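Local coordinates for protein peptidoglycan D,D-transpeptidase FtsI (Yersinia pestis, PDB 6SYN) that probably cross-links peptidoglycan as a class B penicillin-binding protein, its D,D-transpeptidase domain acting on stem peptides during cell division and open to acylation by beta-lactams, at residues M260-L263 / V267-E270; T253-V258 / V307-L312; T14-I19 / G136-F141. One frame throughout, in Å; residues are numbered along the deposited sequence.

Interaction 1 of 3, residues M260-L263 / V267-E270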
loop_
_atom_site.group_PDB
_atom_site.type_symbol
_atom_site.label_atom_id
_atom_site.label_comp_id
_atom_site.label_asym_id
_atom_site.label_seq_id
_atom_site.Cartn_x
_atom_site.Cartn_y
_atom_site.Cartn_z
ATOM N N MET A 260 17.576 2.108 -18.312
ATOM C CA MET A 260 17.450 0.799 -19.008
ATOM C C MET A 260 17.185 1.035 -20.501
ATOM O O MET A 260 17.923 0.473 -21.329
ATOM C CB MET A 260 16.329 -0.050 -18.397
ATOM C CG MET A 260 16.724 -0.693 -17.074
ATOM S SD MET A 260 15.324 -1.374 -16.150
ATOM C CE MET A 260 16.146 -1.877 -14.641
ATOM N N THR A 261 16.187 1.854 -20.832
ATOM C CA THR A 261 15.792 2.162 -22.232
ATOM C C THR A 261 17.004 2.717 -22.991
ATOM O O THR A 261 17.293 2.214 -24.087
ATOM C CB THR A 261 14.598 3.124 -22.268
ATOM O OG1 THR A 261 13.593 2.601 -21.400
ATOM C CG2 THR A 261 14.014 3.296 -23.653
ATOM N N ALA A 262 17.682 3.717 -22.420
ATOM C CA ALA A 262 18.801 4.459 -23.048
ATOM C C ALA A 262 19.972 3.510 -23.334
ATOM O O ALA A 262 20.601 3.659 -24.394
ATOM C CB ALA A 262 19.216 5.608 -22.163
ATOM N N LEU A 263 20.253 2.575 -22.422
ATOM C CA LEU A 263 21.286 1.522 -22.616
ATOM C C LEU A 263 20.911 0.653 -23.828
ATOM O O LEU A 263 21.760 0.513 -24.730
ATOM C CB LEU A 263 21.424 0.696 -21.331
ATOM C CG LEU A 263 22.085 1.412 -20.152
ATOM C CD1 LEU A 263 21.980 0.593 -18.876
ATOM C CD2 LEU A 263 23.540 1.724 -20.445
ATOM N N VAL A 267 22.005 4.772 -26.726
ATOM C CA VAL A 267 22.107 6.250 -26.540
ATOM C C VAL A 267 23.326 6.550 -25.656
ATOM O O VAL A 267 23.991 7.587 -25.886
ATOM C CB VAL A 267 20.796 6.800 -25.947
ATOM C CG1 VAL A 267 20.970 8.148 -25.265
ATOM C CG2 VAL A 267 19.708 6.871 -27.003
ATOM N N VAL A 268 23.600 5.671 -24.688
ATOM C CA VAL A 268 24.725 5.780 -23.710
ATOM C C VAL A 268 25.297 4.379 -23.468
ATOM O O VAL A 268 24.708 3.394 -23.963
ATOM C CB VAL A 268 24.282 6.416 -22.375
ATOM C CG1 VAL A 268 24.118 7.923 -22.481
ATOM C CG2 VAL A 268 23.012 5.781 -21.828
ATOM N N LYS A 269 26.400 4.321 -22.720
ATOM C CA LYS A 269 27.045 3.084 -22.212
ATOM C C LYS A 269 27.258 3.254 -20.700
ATOM O O LYS A 269 27.331 4.410 -20.252
ATOM C CB LYS A 269 28.334 2.845 -23.007
ATOM C CG LYS A 269 28.202 3.104 -24.506
ATOM C CD LYS A 269 29.270 2.477 -25.373
ATOM C CE LYS A 269 29.103 0.980 -25.540
ATOM N NZ LYS A 269 29.945 0.231 -24.578
ATOM N N GLU A 270 27.341 2.155 -19.942
ATOM C CA GLU A 270 27.414 2.163 -18.452
ATOM C C GLU A 270 28.235 3.351 -17.951
ATOM O O GLU A 270 27.758 4.067 -17.044
ATOM C CB GLU A 270 28.140 0.942 -17.895
ATOM C CG GLU A 270 27.386 -0.360 -18.026
ATOM C CD GLU A 270 28.269 -1.569 -17.764
ATOM O OE1 GLU A 270 29.495 -1.454 -17.976
ATOM O OE2 GLU A 270 27.737 -2.612 -17.337
#
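Ala-262 and Leu-263, in the closing turn of helix 255-264, pack against Val-267 and Val-268 where the chain turns and passes across the end of the helix it has just left. From CB of Val-268 the side chain forks. Branch CG2 lies between the backbone N and the carbonyl carbon (chi1 -77° for CG1, which is anti to the carbonyl carbon) and settles on the methyl of Ala-262, with CG2 of Val-268 3.8 Å from CB of Ala-262. The same CG2 grazes the carbonyl carbon of Ala-262 and, more loosely, CD2 of Leu-263 at 4.3 Å. Branch CG1 packs on CD2 of Leu-312 of helix 306-314, which CG2 also approaches, so the valine is wedged between two helices.

CB of Leu-263 points away from the loop, but CD2 comes back beside the extended backbone: CD2 of Leu-263 is 3.9 Å from N of Glu-270 and also flanks the carbonyl group of Val-268. The polar link is made by backbone alone. N of Val-267 donates to O of Ala-262 over 2.9 Å, approaching almost in line with the C=O bond (165° at the oxygen) although the N-H itself is bent. The bond spans five residues, a 6→1 pattern consistent with a Schellman-like helix ending. Beyond it, N of Lys-269 is bonded to Ser-272 OG, and the carboxylate of Glu-270 reaches Thr-411 of helix 406-416, whose Val-412 also touches Leu-263.

A late helical carbonyl thus gains a donor from the returning chain, while small aliphatic groups close the remaining interface; the link depends on backbone polarity and hydrocarbon fit, with no charged group taking part across it.

Interaction 2 of 3, residues T253-V258 / V307-L312; sequences TVKPMV and VGVSKL
Lys-255 and Val-309 pack together between the start of helix 255-264 and helix 306-314. The lysine chain, extended beyond CG, crosses the valine at about a right angle, its methylenes spread over both branches: CG of Lys-255 is 3.6 Å from CG1 of Val-309, and CE of Lys-255 is 3.7 Å from CG2 of Val-309. One turn further on, CB of Val-258 points toward the partner helix. With CG1 anti to the backbone N (chi1 179°), that branch rests against the partner helix, CG1 of Val-258 standing 4.0 Å from CB of Leu-312 and 3.8 Å from O of Val-309.

The polar contacts lie around this hydrocarbon patch. NZ of Lys-255 is bonded to Ser-304 OG and Asn-306 OD1, with a weak bond to Ser-252 OG. These residues match the SxxK and SxN motifs of penicillin-binding proteins, in which the SxxK serine is the nucleophile; all four belong to the pocket holding the ligand CB9. On the far side of helix 306-314, OG of Ser-310 donates to O of Val-307 at 2.7 Å.

The aliphatic chain and the amine of the lysine are therefore served separately: Val-309 lies along the methylenes, and hydroxyl and amide oxygens position the amine at the active site.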
loop_
_atom_site.group_PDB
_atom_site.type_symbol
_atom_site.label_atom_id
_atom_site.label_comp_id
_atom_site.label_asym_id
_atom_site.label_seq_id
_atom_site.Cartn_x
_atom_site.Cartn_y
_atom_site.Cartn_z
ATOM N N THR A 253 11.145 7.765 -9.177
ATOM C CA THR A 253 11.209 6.312 -9.076
ATOM C C THR A 253 11.218 5.644 -10.465
ATOM O O THR A 253 11.615 4.466 -10.528
ATOM C CB THR A 253 10.067 5.769 -8.204
ATOM O OG1 THR A 253 8.820 6.227 -8.726
ATOM C CG2 THR A 253 10.186 6.178 -6.750
ATOM N N VAL A 254 10.796 6.343 -11.528
ATOM C CA VAL A 254 10.790 5.831 -12.937
ATOM C C VAL A 254 12.222 5.694 -13.474
ATOM O O VAL A 254 12.428 4.842 -14.366
ATOM C CB VAL A 254 9.965 6.727 -13.882
ATOM C CG1 VAL A 254 8.494 6.735 -13.512
ATOM C CG2 VAL A 254 10.515 8.143 -13.966
ATOM N N LYS A 255 13.161 6.502 -12.964
ATOM C CA LYS A 255 14.487 6.786 -13.585
ATOM C C LYS A 255 15.259 5.506 -13.893
ATOM O O LYS A 255 15.962 5.463 -14.900
ATOM C CB LYS A 255 15.319 7.718 -12.701
ATOM C CG LYS A 255 14.848 9.164 -12.700
ATOM C CD LYS A 255 15.719 10.095 -11.887
ATOM C CE LYS A 255 15.244 11.532 -11.952
ATOM N NZ LYS A 255 15.807 12.341 -10.848
ATOM N N PRO A 256 15.209 4.446 -13.053
ATOM C CA PRO A 256 15.862 3.182 -13.398
ATOM C C PRO A 256 15.391 2.585 -14.735
ATOM O O PRO A 256 16.193 1.931 -15.371
ATOM C CB PRO A 256 15.525 2.270 -12.210
ATOM C CG PRO A 256 15.359 3.242 -11.065
ATOM C CD PRO A 256 14.649 4.424 -11.693
ATOM N N MET A 257 14.140 2.832 -15.141
ATOM C CA MET A 257 13.605 2.373 -16.452
ATOM C C MET A 257 14.081 3.305 -17.575
ATOM O O MET A 257 14.223 2.819 -18.710
ATOM C CB MET A 257 12.077 2.303 -16.447
ATOM C CG MET A 257 11.529 1.344 -15.414
ATOM S SD MET A 257 9.728 1.223 -15.492
ATOM C CE MET A 257 9.240 2.710 -14.620
ATOM N N VAL A 258 14.335 4.581 -17.287
ATOM C CA VAL A 258 14.878 5.530 -18.307
ATOM C C VAL A 258 16.299 5.085 -18.667
ATOM O O VAL A 258 16.622 5.027 -19.871
ATOM C CB VAL A 258 14.870 6.994 -17.835
ATOM C CG1 VAL A 258 15.451 7.913 -18.901
ATOM C CG2 VAL A 258 13.481 7.461 -17.422
ATOM N N VAL A 307 18.081 16.601 -15.206
ATOM C CA VAL A 307 18.742 16.985 -16.492
ATOM C C VAL A 307 19.248 15.703 -17.163
ATOM O O VAL A 307 18.967 15.515 -18.370
ATOM C CB VAL A 307 19.890 17.995 -16.282
ATOM C CG1 VAL A 307 20.801 18.074 -17.499
ATOM C CG2 VAL A 307 19.377 19.379 -15.915
ATOM N N GLY A 308 19.971 14.878 -16.392
ATOM C CA GLY A 308 20.528 13.574 -16.800
ATOM C C GLY A 308 19.509 12.728 -17.540
ATOM O O GLY A 308 19.788 12.375 -18.701
ATOM N N VAL A 309 18.362 12.445 -16.910
ATOM C CA VAL A 309 17.291 11.559 -17.468
ATOM C C VAL A 309 16.533 12.293 -18.582
ATOM O O VAL A 309 16.070 11.605 -19.516
ATOM C CB VAL A 309 16.319 11.026 -16.390
ATOM C CG1 VAL A 309 17.012 10.069 -15.433
ATOM C CG2 VAL A 309 15.609 12.133 -15.624
ATOM N N SER A 310 16.380 13.618 -18.490
ATOM C CA SER A 310 15.714 14.441 -19.535
ATOM C C SER A 310 16.523 14.339 -20.832
ATOM O O SER A 310 15.914 14.231 -21.913
ATOM C CB SER A 310 15.546 15.880 -19.117
ATOM O OG SER A 310 16.740 16.615 -19.358
ATOM N N LYS A 311 17.850 14.369 -20.726
ATOM C CA LYS A 311 18.743 14.287 -21.909
ATOM C C LYS A 311 18.654 12.875 -22.503
ATOM O O LYS A 311 18.744 12.768 -23.742
ATOM C CB LYS A 311 20.166 14.725 -21.551
ATOM C CG LYS A 311 20.356 16.236 -21.536
ATOM C CD LYS A 311 21.699 16.694 -21.031
ATOM C CE LYS A 311 21.866 18.197 -21.121
ATOM N NZ LYS A 311 23.295 18.595 -21.152
ATOM N N LEU A 312 18.446 11.847 -21.670
ATOM C CA LEU A 312 18.349 10.425 -22.115
ATOM C C LEU A 312 17.021 10.203 -22.853
ATOM O O LEU A 312 17.044 9.608 -23.946
ATOM C CB LEU A 312 18.481 9.486 -20.910
ATOM C CG LEU A 312 19.839 9.477 -20.203
ATOM C CD1 LEU A 312 19.842 8.483 -19.047
ATOM C CD2 LEU A 312 20.975 9.169 -21.172
#

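Interaction 3 of 3, residues T14-I19 / G136-F141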
loop_
_atom_site.group_PDB
_atom_site.type_symbol
_atom_site.label_atom_id
_atom_site.label_comp_id
_atom_site.label_asym_id
_atom_site.label_seq_id
_atom_site.Cartn_x
_atom_site.Cartn_y
_atom_site.Cartn_z
ATOM N N THR A 14 -24.398 -15.724 10.066
ATOM C CA THR A 14 -23.973 -17.153 10.124
ATOM C C THR A 14 -22.472 -17.274 9.825
ATOM O O THR A 14 -21.913 -16.348 9.205
ATOM C CB THR A 14 -24.778 -18.016 9.141
ATOM O OG1 THR A 14 -24.319 -17.709 7.824
ATOM C CG2 THR A 14 -26.274 -17.798 9.227
ATOM N N ALA A 15 -21.861 -18.395 10.223
ATOM C CA ALA A 15 -20.406 -18.666 10.120
ATOM C C ALA A 15 -19.958 -18.634 8.652
ATOM O O ALA A 15 -20.727 -19.083 7.775
ATOM C CB ALA A 15 -20.077 -19.989 10.773
ATOM N N ARG A 16 -18.752 -18.105 8.414
ATOM C CA ARG A 16 -18.092 -17.971 7.085
ATOM C C ARG A 16 -16.809 -18.810 7.096
ATOM O O ARG A 16 -16.310 -19.111 8.199
ATOM C CB ARG A 16 -17.749 -16.503 6.799
ATOM C CG ARG A 16 -18.944 -15.560 6.751
ATOM C CD ARG A 16 -18.550 -14.098 6.902
ATOM N NE ARG A 16 -17.633 -13.639 5.863
ATOM C CZ ARG A 16 -17.984 -13.291 4.624
ATOM N NH1 ARG A 16 -19.250 -13.344 4.239
ATOM N NH2 ARG A 16 -17.062 -12.891 3.766
ATOM N N GLY A 17 -16.287 -19.159 5.918
ATOM C CA GLY A 17 -14.965 -19.799 5.763
ATOM C C GLY A 17 -13.878 -18.987 6.448
ATOM O O GLY A 17 -14.087 -17.789 6.657
ATOM N N MET A 18 -12.753 -19.612 6.788
ATOM C CA MET A 18 -11.669 -18.966 7.571
ATOM C C MET A 18 -10.595 -18.416 6.622
ATOM O O MET A 18 -10.096 -19.188 5.768
ATOM C CB MET A 18 -11.030 -19.962 8.540
ATOM C CG MET A 18 -10.239 -19.288 9.627
ATOM S SD MET A 18 -9.150 -20.446 10.464
ATOM C CE MET A 18 -7.774 -20.475 9.317
ATOM N N ILE A 19 -10.241 -17.136 6.785
ATOM C CA ILE A 19 -9.122 -16.479 6.047
ATOM C C ILE A 19 -7.858 -16.587 6.901
ATOM O O ILE A 19 -7.872 -16.100 8.050
ATOM C CB ILE A 19 -9.429 -15.011 5.693
ATOM C CG1 ILE A 19 -10.840 -14.838 5.121
ATOM C CG2 ILE A 19 -8.358 -14.475 4.754
ATOM C CD1 ILE A 19 -11.223 -13.406 4.827
ATOM N N GLY A 136 -12.559 -5.235 0.856
ATOM C CA GLY A 136 -11.349 -6.072 0.779
ATOM C C GLY A 136 -11.651 -7.503 0.374
ATOM O O GLY A 136 -12.635 -7.741 -0.356
ATOM N N VAL A 137 -10.808 -8.422 0.839
ATOM C CA VAL A 137 -10.917 -9.887 0.590
ATOM C C VAL A 137 -12.299 -10.366 1.047
ATOM O O VAL A 137 -12.916 -11.159 0.313
ATOM C CB VAL A 137 -9.764 -10.638 1.282
ATOM C CG1 VAL A 137 -10.200 -11.979 1.843
ATOM C CG2 VAL A 137 -8.580 -10.799 0.342
ATOM N N GLU A 138 -12.761 -9.895 2.208
ATOM C CA GLU A 138 -14.067 -10.281 2.810
ATOM C C GLU A 138 -15.168 -10.094 1.752
ATOM O O GLU A 138 -15.955 -11.040 1.556
ATOM C CB GLU A 138 -14.303 -9.490 4.100
ATOM C CG GLU A 138 -15.260 -10.158 5.071
ATOM C CD GLU A 138 -14.697 -11.330 5.858
ATOM O OE1 GLU A 138 -14.732 -12.454 5.330
ATOM O OE2 GLU A 138 -14.248 -11.123 7.001
ATOM N N LYS A 139 -15.196 -8.953 1.057
ATOM C CA LYS A 139 -16.114 -8.735 -0.095
ATOM C C LYS A 139 -15.639 -9.583 -1.282
ATOM O O LYS A 139 -16.431 -10.406 -1.775
ATOM C CB LYS A 139 -16.196 -7.268 -0.531
ATOM C CG LYS A 139 -16.739 -7.079 -1.944
ATOM C CD LYS A 139 -17.661 -5.892 -2.145
ATOM C CE LYS A 139 -18.847 -6.230 -3.030
ATOM N NZ LYS A 139 -19.663 -5.034 -3.351
ATOM N N SER A 140 -14.392 -9.368 -1.709
ATOM C CA SER A 140 -13.773 -9.903 -2.954
ATOM C C SER A 140 -14.030 -11.409 -3.116
ATOM O O SER A 140 -14.191 -11.854 -4.266
ATOM C CB SER A 140 -12.298 -9.598 -2.961
ATOM O OG SER A 140 -11.700 -9.985 -4.185
ATOM N N PHE A 141 -14.044 -12.162 -2.014
ATOM C CA PHE A 141 -14.252 -13.634 -1.988
ATOM C C PHE A 141 -15.531 -13.986 -1.212
ATOM O O PHE A 141 -15.614 -15.124 -0.703
ATOM C CB PHE A 141 -13.041 -14.321 -1.347
ATOM C CG PHE A 141 -11.824 -14.419 -2.230
ATOM C CD1 PHE A 141 -11.658 -15.497 -3.085
ATOM C CD2 PHE A 141 -10.843 -13.443 -2.200
ATOM C CE1 PHE A 141 -10.536 -15.596 -3.893
ATOM C CE2 PHE A 141 -9.726 -13.539 -3.016
ATOM C CZ PHE A 141 -9.573 -14.614 -3.861
#
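Arg-16 bends at its third torsion (chi3 60°) and Glu-138 at its second (chi2 76°), turning the guanidinium edge onto a single carboxylate oxygen. The grip is side-on: NE of Arg-16 lies 3.2 Å and NH2 of Arg-16 2.8 Å from OE1 of Glu-138. The oxygen sits close to the guanidinium plane, yet the two flat groups stand nearly perpendicular, 85° apart. Both nitrogens reach OE1 from one face of the carboxylate, NE from above its plane and NH2 on the anti side. A weak bond from NH2 of Arg-16 to the backbone O of Glu-138 at 3.1 Å supplements the grip.

Next to this salt bridge, Ile-19 and Val-137 meet tip to tip, CD1 of Ile-19 lying 3.5 Å from CG1 of Val-137. The same CD1 passes 3.7 Å from OE1 of Glu-138, putting hydrocarbon beside the buried acid.

Both charged groups have further partners: NH1 of Arg-16 pairs with Asp-142, and OE2 of Glu-138 forms a salt bridge with Arg-112 and a hydrogen bond with Tyr-114. Helix 136-140 is thereby fastened to the N-terminal segment just where Ile-19 enters strand 19-20, which pairs with strands 26-38 and 177-178; Leu-145 of helix 142-145 packs on Arg-16, Ile-19 and Glu-138, and strand 104-113 brings in Arg-112.

How the interactions relate
From the N terminus, interaction 3 comes first: 14-19 is met by 136-141, closing a long loop that takes in strands 26-38, 82-88 and 104-113 of the N-terminal domain. It is complete before the other two begin. Interaction 2 then joins 253-258 to 307-312 in the transpeptidase domain, and interaction 1, a short loop closure from 260-263 to 267-270, is nested inside its loop. These two share helix 255-264 and touch directly, CD2 of Leu-312 lying 4.1 Å from CB of Ala-262. Interaction 3 lies on the opposite side of the chain's centre, its own centre about 44 Å from that of interaction 2.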